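Flavoprotein (Thermotoga maritima, PDB 5V8S) is a flavo-diiron protein that probably acts as an oxidoreductase, passing electrons from FMN in a flavodoxin-like domain to a diiron centre in a metallo-beta-lactamase-like domain. Local coordinates at the interface of chains A and B. Sequence-based numbering; all coordinates share one arbitrary frame. Chains: chain A/B, Flavoprotein.

The interface of chains A and B. Residues chain A 41-43; chain B 275, 302-303, 307, 335-337.
A:Ala42 packs its methyl group against the backbone of B:Ser303, and A:Val43 CB meets B:His335 CE1 at 4.0 Å. With A:Glu41, these two residues, which bury the most surface here, form a short turn between strands 39-40 and 44-45 that presses against the flavodoxin-family part of chain B. The patch belongs to a two-fold interface between copies of the protein and has a twin with the chains exchanged; it fits the head-to-tail dimer typical of flavo-diiron proteins, which would bring the flavin of one chain near the diiron site of the other. B:His335 NE2 donates a nearly straight hydrogen bond of 2.9 Å to A:Glu41 O (161° at the hydrogen). A:Glu41 O lies close to the imidazole plane, and NE2 in the plane of that carbonyl. With CG anti to the backbone N (chi1 -171°), the ring reaches the turn edge-on. ND1 accepts a longer bond, 3.2 Å, from B:Leu337 N, tilted 30° out of the ring plane; this fits NE2 as the donor, and both bonds together should limit ring rotation. B:Pro336 CD covers one ring face toward the rim. B:Met275 runs alongside A:Glu41, pointing the same way, its CE 3.8 Å from A:Glu41 CB. Poorly ordered B:Arg307 adds a weak, bent hydrogen bond from NH2 to A:Val43 O. A:Ala42 O is met through a water, 2.9 Å from it and 3.0 Å from B:Ser303 O; this water also lies at the guanidinium edge, 3.2 Å from B:Arg307 NE, a link as uncertain as that side chain.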
# COMPACT_ATOMS: atom_id res chain seq x y z
N GLU A 41 -3.79 5.67 -12.66
CA GLU A 41 -4.13 4.26 -12.79
C GLU A 41 -4.73 3.70 -11.48
O GLU A 41 -4.69 2.49 -11.25
CB GLU A 41 -2.91 3.41 -13.21
CG GLU A 41 -2.35 3.72 -14.59
CD GLU A 41 -1.09 2.91 -14.96
OE1 GLU A 41 -0.35 2.43 -14.06
OE2 GLU A 41 -0.85 2.72 -16.16
N ALA A 42 -5.28 4.57 -10.63
CA ALA A 42 -5.78 4.20 -9.30
C ALA A 42 -4.68 3.61 -8.42
O ALA A 42 -4.97 2.84 -7.51
CB ALA A 42 -7.00 3.29 -9.36
N VAL A 43 -3.42 3.96 -8.66
CA VAL A 43 -2.36 3.50 -7.77
C VAL A 43 -1.23 4.50 -7.51
O VAL A 43 -0.74 4.57 -6.37
CB VAL A 43 -1.82 2.11 -8.17
CG1 VAL A 43 -1.43 2.07 -9.57
CG2 VAL A 43 -0.64 1.67 -7.28
N MET B 275 -10.44 2.02 -12.56
CA MET B 275 -9.52 2.99 -13.14
C MET B 275 -10.25 4.03 -13.98
O MET B 275 -10.00 5.24 -13.84
CB MET B 275 -8.49 2.22 -13.97
CG MET B 275 -7.68 1.22 -13.07
SD MET B 275 -6.57 0.13 -13.99
CE MET B 275 -5.64 1.39 -14.88
N PHE B 302 -11.02 1.25 -4.59
CA PHE B 302 -9.76 1.88 -4.97
C PHE B 302 -9.99 2.60 -6.28
O PHE B 302 -10.23 1.95 -7.30
CB PHE B 302 -8.66 0.84 -5.16
CG PHE B 302 -8.27 0.12 -3.89
CD1 PHE B 302 -7.45 0.72 -2.95
CD2 PHE B 302 -8.75 -1.16 -3.62
CE1 PHE B 302 -7.10 0.07 -1.80
CE2 PHE B 302 -8.37 -1.83 -2.46
CZ PHE B 302 -7.57 -1.21 -1.55
N SER B 303 -9.90 3.91 -6.28
CA SER B 303 -10.11 4.67 -7.51
C SER B 303 -8.96 5.65 -7.72
O SER B 303 -7.98 5.68 -6.95
CB SER B 303 -11.44 5.44 -7.44
OG SER B 303 -11.36 6.52 -6.53
N ARG B 307 -8.56 5.94 -1.73
CA ARG B 307 -7.70 4.81 -1.34
C ARG B 307 -8.10 4.32 0.05
O ARG B 307 -7.63 4.86 1.06
CB ARG B 307 -6.25 5.26 -1.37
CG ARG B 307 -5.25 4.33 -0.74
CD ARG B 307 -4.93 3.16 -1.62
NE ARG B 307 -4.35 3.61 -2.88
CZ ARG B 307 -3.05 3.84 -3.07
NH1 ARG B 307 -2.17 3.64 -2.10
NH2 ARG B 307 -2.63 4.24 -4.26
N HIS B 335 -4.51 -5.68 -10.76
CA HIS B 335 -4.23 -4.36 -10.26
C HIS B 335 -3.45 -4.45 -8.94
O HIS B 335 -3.83 -5.24 -8.07
CB HIS B 335 -5.53 -3.60 -10.06
CG HIS B 335 -5.35 -2.17 -9.75
ND1 HIS B 335 -5.09 -1.69 -8.48
CD2 HIS B 335 -5.37 -1.09 -10.58
CE1 HIS B 335 -4.96 -0.37 -8.54
NE2 HIS B 335 -5.12 0.01 -9.80
N PRO B 336 -2.35 -3.70 -8.79
CA PRO B 336 -1.50 -3.86 -7.61
C PRO B 336 -2.23 -3.73 -6.29
O PRO B 336 -1.84 -4.39 -5.32
CB PRO B 336 -0.47 -2.74 -7.79
CG PRO B 336 -0.40 -2.53 -9.20
CD PRO B 336 -1.75 -2.78 -9.77
N LEU B 337 -3.23 -2.86 -6.19
CA LEU B 337 -3.87 -2.67 -4.89
C LEU B 337 -4.83 -3.80 -4.58
O LEU B 337 -5.05 -4.11 -3.41
CB LEU B 337 -4.53 -1.29 -4.80
CG LEU B 337 -3.51 -0.14 -4.77
CD1 LEU B 337 -4.22 1.17 -4.65
CD2 LEU B 337 -2.50 -0.27 -3.67
O HOH W 1 -6.55 3.75 -5.23